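Local coordinates for putative sugar kinase PH1459 (Pyrococcus horikoshii, PDB 3EWM), which probably phosphorylates a sugar such as fructose with ATP, as a member of the PfkB family of carbohydrate kinases, at residues V43-V48 against S70-D75; V128-V133 against S155-D160; G269-L274 against K298-V303. All blocks are in the same frame, centred on the assembly; numbering follows the deposited sequence.

Contacts 1, 2 and 3 follow one another in series along the chain, each closing before the next opens, and each brings together segments only 22 to 24 residues apart. Contact 2 pairs neighbouring parallel strands, 127-131 and 156-160, within the large sheet of the ribokinase-like fold. Contact 1 joins the ends of helices 35-45 and 60-71, its centre about 18 Å from that of contact 2. Contact 3 joins helix 265-279 to the C-terminal helix 298-304, with a centre about 19 Å from contact 1 and 22 Å from contact 2. Helix 245-259 touches all three, and Leu46 packs on Phe271 between contacts 1 and 3. That helix thus connects three local pairings through side-chain packing.

Contact 1 of 3, residues V43-V48 against S70-D75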
ATOM      1  N   VAL A  43       9.056 -11.894  21.870  1.00  8.01           N
ATOM      2  CA  VAL A  43      10.314 -12.421  22.440  1.00  9.45           C
ATOM      3  C   VAL A  43      11.010 -11.385  23.316  1.00 10.09           C
ATOM      4  O   VAL A  43      11.359 -11.666  24.467  1.00 10.48           O
ATOM      5  CB  VAL A  43      11.249 -12.921  21.341  1.00  9.73           C
ATOM      6  CG1 VAL A  43      12.649 -13.227  21.884  1.00 10.18           C
ATOM      7  CG2 VAL A  43      10.642 -14.160  20.673  1.00 10.14           C
ATOM      8  N   SER A  44      11.173 -10.185  22.772  1.00 10.41           N
ATOM      9  CA  SER A  44      11.732  -9.074  23.519  1.00 11.71           C
ATOM     10  C   SER A  44      10.929  -8.763  24.771  1.00 11.48           C
ATOM     11  O   SER A  44      11.500  -8.563  25.827  1.00 11.42           O
ATOM     12  CB  SER A  44      11.847  -7.828  22.650  1.00 11.33           C
ATOM     13  OG  SER A  44      12.475  -6.788  23.392  1.00 13.75           O
ATOM     14  N   ARG A  45       9.602  -8.746  24.661  1.00 11.82           N
ATOM     15  CA  ARG A  45       8.761  -8.465  25.819  1.00 12.06           C
ATOM     16  C   ARG A  45       8.884  -9.489  26.939  1.00 12.07           C
ATOM     17  O   ARG A  45       8.748  -9.154  28.127  1.00 12.07           O
ATOM     18  CB  ARG A  45       7.318  -8.315  25.393  1.00 11.88           C
ATOM     19  CG  ARG A  45       7.101  -7.030  24.684  1.00 13.32           C
ATOM     20  CD  ARG A  45       5.671  -6.731  24.650  1.00 14.45           C
ATOM     21  NE  ARG A  45       5.361  -5.581  23.823  1.00 12.91           N
ATOM     22  CZ  ARG A  45       4.146  -5.360  23.359  1.00 13.21           C
ATOM     23  NH1 ARG A  45       3.187  -6.224  23.656  1.00 11.32           N
ATOM     24  NH2 ARG A  45       3.891  -4.297  22.611  1.00 13.18           N
ATOM     25  N   LEU A  46       9.152 -10.727  26.552  1.00 12.13           N
ATOM     26  CA  LEU A  46       9.411 -11.817  27.478  1.00 12.01           C
ATOM     27  C   LEU A  46      10.834 -11.800  28.067  1.00 12.96           C
ATOM     28  O   LEU A  46      11.199 -12.703  28.816  1.00 13.31           O
ATOM     29  CB  LEU A  46       9.158 -13.146  26.769  1.00 12.09           C
ATOM     30  CG  LEU A  46       7.727 -13.325  26.284  1.00 10.92           C
ATOM     31  CD1 LEU A  46       7.564 -14.672  25.605  1.00 11.66           C
ATOM     32  CD2 LEU A  46       6.773 -13.197  27.460  1.00 10.22           C
ATOM     33  N   GLY A  47      11.620 -10.793  27.701  1.00 13.27           N
ATOM     34  CA  GLY A  47      12.944 -10.542  28.304  1.00 13.70           C
ATOM     35  C   GLY A  47      14.120 -11.176  27.588  1.00 14.00           C
ATOM     36  O   GLY A  47      15.238 -11.235  28.137  1.00 14.03           O
ATOM     37  N   VAL A  48      13.885 -11.645  26.362  1.00 12.82           N
ATOM     38  CA  VAL A  48      14.906 -12.365  25.603  1.00 13.06           C
ATOM     39  C   VAL A  48      15.399 -11.497  24.442  1.00 13.39           C
ATOM     40  O   VAL A  48      14.594 -10.841  23.794  1.00 12.48           O
ATOM     41  CB  VAL A  48      14.355 -13.715  25.087  1.00 12.52           C
ATOM     42  CG1 VAL A  48      15.274 -14.347  24.059  1.00 12.42           C
ATOM     43  CG2 VAL A  48      14.117 -14.661  26.255  1.00 13.81           C
ATOM     44  N   SER A  70      12.572  -0.749  17.619  1.00 10.59           N
ATOM     45  CA  SER A  70      13.526  -0.196  18.583  1.00 11.40           C
ATOM     46  C   SER A  70      12.870   0.126  19.929  1.00 10.81           C
ATOM     47  O   SER A  70      13.423  -0.200  20.969  1.00 10.31           O
ATOM     48  CB  SER A  70      14.186   1.059  18.027  1.00 12.05           C
ATOM     49  OG  SER A  70      15.294   1.422  18.837  1.00 15.32           O
ATOM     50  N   LYS A  71      11.678   0.720  19.919  1.00 11.01           N
ATOM     51  CA  LYS A  71      11.000   1.030  21.194  1.00 12.16           C
ATOM     52  C   LYS A  71      10.704  -0.234  21.993  1.00 11.74           C
ATOM     53  O   LYS A  71      10.590  -0.197  23.222  1.00 11.29           O
ATOM     54  CB  LYS A  71       9.697   1.789  20.963  1.00 11.79           C
ATOM     55  CG  LYS A  71       9.873   3.217  20.480  1.00 14.59           C
ATOM     56  CD  LYS A  71       8.485   3.783  20.196  1.00 16.99           C
ATOM     57  CE  LYS A  71       8.554   5.053  19.388  1.00 20.23           C
ATOM     58  NZ  LYS A  71       7.149   5.464  19.040  1.00 20.85           N
ATOM     59  N   GLU A  72      10.594  -1.353  21.284  1.00 11.53           N
ATOM     60  CA  GLU A  72      10.355  -2.652  21.909  1.00 11.83           C
ATOM     61  C   GLU A  72      11.640  -3.428  22.176  1.00 11.70           C
ATOM     62  O   GLU A  72      11.587  -4.584  22.585  1.00 12.01           O
ATOM     63  CB  GLU A  72       9.403  -3.489  21.040  1.00 11.32           C
ATOM     64  CG  GLU A  72       7.973  -2.971  21.012  1.00 10.72           C
ATOM     65  CD  GLU A  72       7.218  -3.141  22.329  1.00 11.94           C
ATOM     66  OE1 GLU A  72       7.609  -3.950  23.201  1.00 11.38           O
ATOM     67  OE2 GLU A  72       6.197  -2.460  22.484  1.00 12.23           O
ATOM     68  N   ASN A  73      12.786  -2.789  21.927  1.00 12.02           N
ATOM     69  CA  ASN A  73      14.117  -3.366  22.168  1.00 12.03           C
ATOM     70  C   ASN A  73      14.445  -4.525  21.262  1.00 11.76           C
ATOM     71  O   ASN A  73      15.286  -5.373  21.577  1.00 12.53           O
ATOM     72  CB  ASN A  73      14.327  -3.741  23.640  1.00 13.21           C
ATOM     73  CG  ASN A  73      14.188  -2.543  24.539  1.00 16.54           C
ATOM     74  OD1 ASN A  73      14.679  -1.462  24.213  1.00 21.80           O
ATOM     75  ND2 ASN A  73      13.475  -2.708  25.655  1.00 22.83           N
ATOM     76  N   VAL A  74      13.805  -4.529  20.108  1.00 11.58           N
ATOM     77  CA  VAL A  74      14.098  -5.515  19.095  1.00 10.86           C
ATOM     78  C   VAL A  74      15.254  -4.941  18.294  1.00 11.20           C
ATOM     79  O   VAL A  74      15.185  -3.806  17.818  1.00 10.26           O
ATOM     80  CB  VAL A  74      12.902  -5.772  18.205  1.00 10.82           C
ATOM     81  CG1 VAL A  74      13.294  -6.739  17.015  1.00  8.93           C
ATOM     82  CG2 VAL A  74      11.781  -6.362  19.051  1.00 10.70           C
ATOM     83  N   ASP A  75      16.310  -5.735  18.183  1.00 11.03           N
ATOM     84  CA  ASP A  75      17.473  -5.387  17.388  1.00 12.57           C
ATOM     85  C   ASP A  75      17.022  -5.185  15.950  1.00 12.54           C
ATOM     86  O   ASP A  75      16.391  -6.071  15.363  1.00 12.92           O
ATOM     87  CB  ASP A  75      18.506  -6.506  17.506  1.00 12.54           C
ATOM     88  CG  ASP A  75      19.685  -6.339  16.557  1.00 14.37           C
ATOM     89  OD1 ASP A  75      20.051  -5.191  16.199  1.00 12.63           O
ATOM     90  OD2 ASP A  75      20.252  -7.391  16.189  1.00 17.42           O
TER
HETATM   91  O   HOH W   1      11.743  -4.910  26.038  1.00 35.20           O
HETATM   92  O   HOH W   2      15.703  -7.917  22.444  1.00 23.85           O
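Two helix C-termini, each closed by a Schellman motif, meet where Ser44 and Arg45 at the end of helix 35-45 grip Glu72, just beyond helix 60-71. Gly47 and Asn73 supply the residues of positive phi that turn the chain out of each helix, and at the turn before Asn73 the carbonyl of Glu72 is met by Ser44. With OG anti to its own backbone N (chi1 -176°), Ser44 donates to Glu72 O at a short 2.5 Å, in the plane of that carbonyl. A water links Asn73 to the same hydroxyl: it accepts from Asn73 ND2 at 2.8 Å and donates weakly to Ser44 OG. Alongside the hydroxyl contact, Ser44 CB rests on Val74 CG2 at 3.9 Å.

The charged half is a side-on salt bridge. Arg45 NE reaches Glu72 OE1 at 2.8 Å along a nearly straight N-H line, while Arg45 NH2 reaches Glu72 OE2 at 3.0 Å. Both oxygens lie close to the guanidinium plane, yet the carboxylate is met from above its own plane, the two flat groups being 53° apart. Two bonds fix the guanidinium against turning. Glu72 OE1 also pairs with Arg290, a second positive partner that would probably favour the charged carboxylate, and Arg45 NH1 is held by the carbonyls of Trp286 and Thr288.

Further in, Val74 packs on Ala40 and Val41 of helix 35-45 and on Leu52 of strand 49-57, while Leu46 and Val48 lean on Val255 of helix 245-259.

Contact 2 of 3, residues V128-V133 against S155-D160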
ATOM      1  N   VAL A 128      16.011 -19.506  15.225  1.00  9.94           N
ATOM      2  CA  VAL A 128      15.632 -18.651  14.093  1.00  9.64           C
ATOM      3  C   VAL A 128      14.188 -18.943  13.691  1.00 10.12           C
ATOM      4  O   VAL A 128      13.803 -20.081  13.433  1.00  9.88           O
ATOM      5  CB  VAL A 128      16.585 -18.806  12.889  1.00 10.15           C
ATOM      6  CG1 VAL A 128      16.098 -17.995  11.686  1.00  9.01           C
ATOM      7  CG2 VAL A 128      17.985 -18.373  13.273  1.00 10.12           C
ATOM      8  N   ASN A 129      13.398 -17.891  13.653  1.00 10.51           N
ATOM      9  CA  ASN A 129      11.975 -18.015  13.423  1.00 11.53           C
ATOM     10  C   ASN A 129      11.615 -17.461  12.040  1.00 11.84           C
ATOM     11  O   ASN A 129      12.016 -16.357  11.680  1.00 11.01           O
ATOM     12  CB  ASN A 129      11.252 -17.212  14.505  1.00 11.13           C
ATOM     13  CG  ASN A 129       9.806 -17.035  14.215  1.00 12.79           C
ATOM     14  OD1 ASN A 129       9.089 -18.008  13.988  1.00 14.07           O
ATOM     15  ND2 ASN A 129       9.360 -15.791  14.202  1.00  9.52           N
ATOM     16  N   PHE A 130      10.870 -18.243  11.269  1.00 12.58           N
ATOM     17  CA  PHE A 130      10.316 -17.753  10.008  1.00 14.14           C
ATOM     18  C   PHE A 130       8.902 -18.282   9.781  1.00 14.66           C
ATOM     19  O   PHE A 130       8.425 -19.179  10.499  1.00 16.18           O
ATOM     20  CB  PHE A 130      11.289 -18.012   8.828  1.00 13.54           C
ATOM     21  CG  PHE A 130      11.319 -19.436   8.336  1.00 12.83           C
ATOM     22  CD1 PHE A 130      10.943 -19.728   7.023  1.00 12.48           C
ATOM     23  CD2 PHE A 130      11.750 -20.474   9.154  1.00 11.67           C
ATOM     24  CE1 PHE A 130      10.995 -21.044   6.548  1.00 12.77           C
ATOM     25  CE2 PHE A 130      11.790 -21.789   8.691  1.00 10.78           C
ATOM     26  CZ  PHE A 130      11.410 -22.070   7.392  1.00 11.70           C
ATOM     27  N   GLY A 131       8.211 -17.686   8.825  1.00 16.09           N
ATOM     28  CA  GLY A 131       6.816 -18.000   8.553  1.00 16.43           C
ATOM     29  C   GLY A 131       6.686 -18.104   7.053  1.00 16.37           C
ATOM     30  O   GLY A 131       7.651 -17.807   6.321  1.00 17.16           O
ATOM     31  N   SER A 132       5.517 -18.541   6.599  1.00 15.13           N
ATOM     32  CA  SER A 132       5.344 -18.827   5.179  1.00 14.36           C
ATOM     33  C   SER A 132       5.123 -17.587   4.303  1.00 13.24           C
ATOM     34  O   SER A 132       5.385 -17.622   3.109  1.00 12.83           O
ATOM     35  CB  SER A 132       4.254 -19.864   4.962  1.00 13.42           C
ATOM     36  OG  SER A 132       2.975 -19.286   4.985  1.00 15.90           O
ATOM     37  N   VAL A 133       4.648 -16.496   4.900  1.00 12.27           N
ATOM     38  CA  VAL A 133       4.268 -15.319   4.126  1.00 11.91           C
ATOM     39  C   VAL A 133       5.464 -14.792   3.335  1.00 11.65           C
ATOM     40  O   VAL A 133       5.348 -14.476   2.155  1.00 11.45           O
ATOM     41  CB  VAL A 133       3.645 -14.237   5.009  1.00 11.73           C
ATOM     42  CG1 VAL A 133       3.530 -12.922   4.261  1.00 11.52           C
ATOM     43  CG2 VAL A 133       2.245 -14.718   5.525  1.00 10.94           C
ATOM     44  N   SER A 155      21.393 -23.599  14.734  1.00 20.72           N
ATOM     45  CA  SER A 155      20.347 -22.946  15.528  1.00 19.15           C
ATOM     46  C   SER A 155      19.097 -23.767  15.325  1.00 17.10           C
ATOM     47  O   SER A 155      18.924 -24.353  14.262  1.00 17.40           O
ATOM     48  CB  SER A 155      20.033 -21.537  15.019  1.00 18.92           C
ATOM     49  OG  SER A 155      21.188 -20.767  14.761  1.00 22.80           O
ATOM     50  N   LEU A 156      18.225 -23.787  16.326  1.00 15.27           N
ATOM     51  CA  LEU A 156      16.883 -24.320  16.162  1.00 13.95           C
ATOM     52  C   LEU A 156      16.079 -23.447  15.188  1.00 13.62           C
ATOM     53  O   LEU A 156      16.171 -22.217  15.205  1.00 13.19           O
ATOM     54  CB  LEU A 156      16.166 -24.396  17.511  1.00 13.77           C
ATOM     55  CG  LEU A 156      16.802 -25.335  18.523  1.00 13.77           C
ATOM     56  CD1 LEU A 156      16.073 -25.288  19.850  1.00 15.48           C
ATOM     57  CD2 LEU A 156      16.835 -26.765  17.959  1.00 14.88           C
ATOM     58  N   ILE A 157      15.306 -24.108  14.341  1.00 12.61           N
ATOM     59  CA  ILE A 157      14.512 -23.443  13.339  1.00 12.25           C
ATOM     60  C   ILE A 157      13.048 -23.587  13.705  1.00 11.82           C
ATOM     61  O   ILE A 157      12.574 -24.681  13.988  1.00 12.44           O
ATOM     62  CB  ILE A 157      14.786 -24.047  11.932  1.00 12.36           C
ATOM     63  CG1 ILE A 157      16.242 -23.808  11.532  1.00 12.19           C
ATOM     64  CG2 ILE A 157      13.821 -23.483  10.899  1.00 10.77           C
ATOM     65  CD1 ILE A 157      16.728 -24.780  10.498  1.00 17.08           C
ATOM     66  N   ALA A 158      12.337 -22.473  13.702  1.00 11.95           N
ATOM     67  CA  ALA A 158      10.908 -22.480  13.998  1.00 11.64           C
ATOM     68  C   ALA A 158      10.144 -21.879  12.830  1.00 11.93           C
ATOM     69  O   ALA A 158      10.551 -20.856  12.263  1.00 11.06           O
ATOM     70  CB  ALA A 158      10.628 -21.711  15.298  1.00 11.53           C
ATOM     71  N   PHE A 159       9.036 -22.527  12.468  1.00 11.79           N
ATOM     72  CA  PHE A 159       8.280 -22.151  11.294  1.00 12.01           C
ATOM     73  C   PHE A 159       6.798 -22.098  11.645  1.00 11.95           C
ATOM     74  O   PHE A 159       6.239 -23.078  12.108  1.00 11.04           O
ATOM     75  CB  PHE A 159       8.551 -23.147  10.157  1.00 12.17           C
ATOM     76  CG  PHE A 159       7.842 -22.812   8.859  1.00 12.28           C
ATOM     77  CD1 PHE A 159       8.204 -21.695   8.117  1.00 12.28           C
ATOM     78  CD2 PHE A 159       6.810 -23.611   8.390  1.00 12.96           C
ATOM     79  CE1 PHE A 159       7.576 -21.394   6.911  1.00 11.59           C
ATOM     80  CE2 PHE A 159       6.160 -23.320   7.191  1.00 12.57           C
ATOM     81  CZ  PHE A 159       6.552 -22.201   6.439  1.00 12.41           C
ATOM     82  N   ASP A 160       6.222 -20.914  11.505  1.00 11.81           N
ATOM     83  CA  ASP A 160       4.796 -20.703  11.600  1.00 12.95           C
ATOM     84  C   ASP A 160       4.272 -20.883  10.181  1.00 12.28           C
ATOM     85  O   ASP A 160       4.636 -20.145   9.272  1.00 12.46           O
ATOM     86  CB  ASP A 160       4.554 -19.291  12.133  1.00 13.58           C
ATOM     87  CG  ASP A 160       3.091 -18.939  12.266  1.00 16.38           C
ATOM     88  OD1 ASP A 160       2.209 -19.807  12.063  1.00 17.53           O
ATOM     89  OD2 ASP A 160       2.837 -17.754  12.560  1.00 22.20           O
TER
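Phe130 and Phe159 are paired across the parallel strands of the beta-alpha-beta unit formed by strand 127-131, helix 140-151 and strand 156-160, with their side chains on the same face of the central sheet. Their ring planes stand 46° apart with centroids separated by 4.5 Å, a tilt that brings Phe159 CD1 over the centre of the Phe130 ring, 3.2 Å above its plane. CG of Phe130 sits between its backbone N and carbonyl carbon (chi1 77°), whereas CG of Phe159 is anti to its backbone N, and from these different starting points the rings meet obliquely. Ile157 CG2 meets the Phe130 ring at its edge, 3.4 Å from Phe130 CE2. Helices 140-151 and 172-185 cover this aromatic face; Asn129 and Ala158 point to the other, against helix 245-259.

Three of the backbone bonds are nearly straight, among them Phe130 N to Ala158 O at 2.8 Å; Asp160 N to Phe130 O is more bent. Asp160 forms a long, weak ion pair with Lys190, an ATP-binding residue, placing this strand end beside the nucleotide site. There a weak bond joins Ser132 N to Asp160 O, and Ser132 CB sits 3.6 Å from Phe159 CZ.

Contact 3 of 3, residues G269-L274 against K298-V303; sequences GKFANL and KEAREV
Phe271 and Val303 form the tight side of this helix pair, their side chains crossing at about a right angle. Val303 CB lies over a face of the Phe271 ring, 4.0 Å from the centroid and 13° off the ring normal, a CH-pi contact. One of its methyls, Val303 CG2, reaches back to Phe271 CB at 3.6 Å, while the other, CG1, lies against the CD2-CE2 side of the ring. At the edge of the ring, close to its plane, Ala300 CA is 3.6 Å from Phe271 CD1. An alanine in place of Phe271 would probably leave Val303 CB without its aromatic partner and open a gap beside Ala300, although CB could still touch Val303 CG2.

Leu274 extends the apolar seam, its CD2 pressing on Ala300 CB at 3.7 Å. The axes of segments 269-274 and 298-303 come within 8.4 Å at a signed crossing angle of -121°, a closeness consistent with the small side chain of Ala300. In this ribokinase-like fold helix 265-279 packs against helix 245-259, Phe271 leaning on Ala252, and the C-terminal helix 298-304 packs across it; Leu294 touches both Leu274 and Ala300.

Toward solvent the fit is looser and rests on aliphatic carbons of charged side chains and a backbone carbonyl. Lys270 CB and Glu299 CG are 4.2 Å apart, and Glu299 CB stands 4.0 Å from Lys270 O. The lysine chain bends at chi2 and chi3, carrying the amino group off from helix 298-304. Glu299 OE1 accepts a weak hydrogen bond, part of a salt bridge, from Lys298 NZ at 3.3 Å within its own helix.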
ATOM      1  N   GLY A 269       3.690 -25.795  27.637  1.00 14.59           N
ATOM      2  CA  GLY A 269       2.251 -25.605  27.418  1.00 14.90           C
ATOM      3  C   GLY A 269       1.590 -24.616  28.366  1.00 14.95           C
ATOM      4  O   GLY A 269       0.864 -23.711  27.927  1.00 14.75           O
ATOM      5  N   LYS A 270       1.840 -24.779  29.660  1.00 14.96           N
ATOM      6  CA  LYS A 270       1.299 -23.862  30.671  1.00 14.88           C
ATOM      7  C   LYS A 270       1.824 -22.430  30.488  1.00 13.91           C
ATOM      8  O   LYS A 270       1.079 -21.474  30.656  1.00 13.47           O
ATOM      9  CB  LYS A 270       1.560 -24.372  32.093  1.00 15.98           C
ATOM     10  CG  LYS A 270       0.983 -25.774  32.408  1.00 18.63           C
ATOM     11  CD  LYS A 270      -0.535 -25.859  32.225  1.00 25.17           C
ATOM     12  CE  LYS A 270      -0.949 -26.594  30.945  1.00 27.86           C
ATOM     13  NZ  LYS A 270      -2.424 -26.873  30.948  1.00 30.97           N
ATOM     14  N   PHE A 271       3.091 -22.292  30.107  1.00 13.45           N
ATOM     15  CA  PHE A 271       3.669 -20.961  29.869  1.00 12.59           C
ATOM     16  C   PHE A 271       3.059 -20.317  28.629  1.00 12.04           C
ATOM     17  O   PHE A 271       2.572 -19.187  28.686  1.00 10.78           O
ATOM     18  CB  PHE A 271       5.199 -20.999  29.770  1.00 12.40           C
ATOM     19  CG  PHE A 271       5.824 -19.651  29.463  1.00 13.23           C
ATOM     20  CD1 PHE A 271       5.718 -18.595  30.371  1.00 12.83           C
ATOM     21  CD2 PHE A 271       6.510 -19.446  28.270  1.00 11.16           C
ATOM     22  CE1 PHE A 271       6.272 -17.353  30.101  1.00 12.54           C
ATOM     23  CE2 PHE A 271       7.083 -18.209  27.978  1.00 12.98           C
ATOM     24  CZ  PHE A 271       6.971 -17.156  28.896  1.00 13.20           C
ATOM     25  N   ALA A 272       3.063 -21.050  27.513  1.00 11.62           N
ATOM     26  CA  ALA A 272       2.517 -20.521  26.272  1.00 11.75           C
ATOM     27  C   ALA A 272       1.031 -20.219  26.406  1.00 12.57           C
ATOM     28  O   ALA A 272       0.547 -19.192  25.902  1.00 12.08           O
ATOM     29  CB  ALA A 272       2.801 -21.475  25.100  1.00 12.28           C
ATOM     30  N   ASN A 273       0.315 -21.073  27.135  1.00 12.60           N
ATOM     31  CA  ASN A 273      -1.105 -20.838  27.382  1.00 13.06           C
ATOM     32  C   ASN A 273      -1.323 -19.522  28.133  1.00 13.09           C
ATOM     33  O   ASN A 273      -2.187 -18.722  27.752  1.00 13.03           O
ATOM     34  CB  ASN A 273      -1.728 -22.004  28.156  1.00 13.82           C
ATOM     35  CG  ASN A 273      -3.251 -22.014  28.084  1.00 15.81           C
ATOM     36  OD1 ASN A 273      -3.848 -21.511  27.132  1.00 20.79           O
ATOM     37  ND2 ASN A 273      -3.878 -22.617  29.071  1.00 20.40           N
ATOM     38  N   LEU A 274      -0.534 -19.300  29.186  1.00 12.51           N
ATOM     39  CA  LEU A 274      -0.653 -18.096  30.013  1.00 13.39           C
ATOM     40  C   LEU A 274      -0.347 -16.840  29.217  1.00 12.65           C
ATOM     41  O   LEU A 274      -1.075 -15.860  29.297  1.00 12.56           O
ATOM     42  CB  LEU A 274       0.246 -18.188  31.250  1.00 13.26           C
ATOM     43  CG  LEU A 274       0.383 -16.914  32.092  1.00 14.08           C
ATOM     44  CD1 LEU A 274      -0.928 -16.568  32.773  1.00 15.62           C
ATOM     45  CD2 LEU A 274       1.504 -17.038  33.104  1.00 14.75           C
ATOM     46  N   LYS A 298       2.786 -18.170  38.525  1.00 23.58           N
ATOM     47  CA  LYS A 298       3.753 -19.240  38.736  1.00 24.60           C
ATOM     48  C   LYS A 298       4.070 -20.005  37.448  1.00 24.41           C
ATOM     49  O   LYS A 298       5.188 -20.487  37.275  1.00 24.04           O
ATOM     50  CB  LYS A 298       3.328 -20.172  39.891  1.00 25.17           C
ATOM     51  CG  LYS A 298       2.682 -21.507  39.512  1.00 27.99           C
ATOM     52  CD  LYS A 298       1.186 -21.521  39.784  1.00 31.91           C
ATOM     53  CE  LYS A 298       0.646 -22.944  39.753  1.00 33.51           C
ATOM     54  NZ  LYS A 298      -0.830 -23.005  39.948  1.00 35.40           N
ATOM     55  N   GLU A 299       3.098 -20.089  36.539  1.00 24.59           N
ATOM     56  CA  GLU A 299       3.293 -20.765  35.243  1.00 24.83           C
ATOM     57  C   GLU A 299       4.364 -20.076  34.391  1.00 24.52           C
ATOM     58  O   GLU A 299       4.977 -20.699  33.518  1.00 24.38           O
ATOM     59  CB  GLU A 299       1.980 -20.837  34.452  1.00 25.16           C
ATOM     60  CG  GLU A 299       0.840 -21.623  35.119  1.00 27.30           C
ATOM     61  CD  GLU A 299       0.151 -20.846  36.231  1.00 28.43           C
ATOM     62  OE1 GLU A 299      -0.610 -21.467  36.997  1.00 30.22           O
ATOM     63  OE2 GLU A 299       0.374 -19.621  36.344  1.00 28.45           O
ATOM     64  N   ALA A 300       4.578 -18.790  34.655  1.00 24.47           N
ATOM     65  CA  ALA A 300       5.573 -18.004  33.941  1.00 24.49           C
ATOM     66  C   ALA A 300       6.895 -18.022  34.671  1.00 25.00           C
ATOM     67  O   ALA A 300       7.943 -18.004  34.042  1.00 24.37           O
ATOM     68  CB  ALA A 300       5.106 -16.587  33.756  1.00 24.14           C
ATOM     69  N   ARG A 301       6.839 -18.052  36.002  1.00 26.01           N
ATOM     70  CA  ARG A 301       8.054 -18.102  36.816  1.00 27.24           C
ATOM     71  C   ARG A 301       8.885 -19.361  36.559  1.00 27.42           C
ATOM     72  O   ARG A 301      10.104 -19.333  36.634  1.00 27.37           O
ATOM     73  CB  ARG A 301       7.723 -17.944  38.300  1.00 27.32           C
ATOM     74  CG  ARG A 301       7.428 -16.510  38.690  1.00 28.55           C
ATOM     75  CD  ARG A 301       7.502 -16.314  40.202  1.00 32.03           C
ATOM     76  NE  ARG A 301       6.515 -17.125  40.917  1.00 32.59           N
ATOM     77  CZ  ARG A 301       5.260 -16.754  41.169  1.00 33.82           C
ATOM     78  NH1 ARG A 301       4.799 -15.577  40.761  1.00 34.11           N
ATOM     79  NH2 ARG A 301       4.458 -17.573  41.834  1.00 34.00           N
ATOM     80  N   GLU A 302       8.220 -20.457  36.229  1.00 28.55           N
ATOM     81  CA  GLU A 302       8.910 -21.674  35.837  1.00 29.64           C
ATOM     82  C   GLU A 302       9.895 -21.418  34.682  1.00 29.93           C
ATOM     83  O   GLU A 302      11.056 -21.838  34.736  1.00 30.14           O
ATOM     84  CB  GLU A 302       7.882 -22.732  35.446  1.00 30.16           C
ATOM     85  CG  GLU A 302       8.492 -24.036  35.014  1.00 32.33           C
ATOM     86  CD  GLU A 302       8.870 -24.914  36.187  1.00 35.53           C
ATOM     87  OE1 GLU A 302       7.998 -25.160  37.062  1.00 35.04           O
ATOM     88  OE2 GLU A 302      10.038 -25.365  36.220  1.00 36.53           O
ATOM     89  N   VAL A 303       9.428 -20.693  33.666  1.00 29.71           N
ATOM     90  CA  VAL A 303      10.207 -20.438  32.455  1.00 29.66           C
ATOM     91  C   VAL A 303      11.085 -19.200  32.589  1.00 29.63           C
ATOM     92  O   VAL A 303      12.265 -19.231  32.228  1.00 29.72           O
ATOM     93  CB  VAL A 303       9.288 -20.294  31.201  1.00 29.56           C
ATOM     94  CG1 VAL A 303      10.080 -19.815  29.988  1.00 29.62           C
ATOM     95  CG2 VAL A 303       8.583 -21.598  30.898  1.00 29.30           C
TER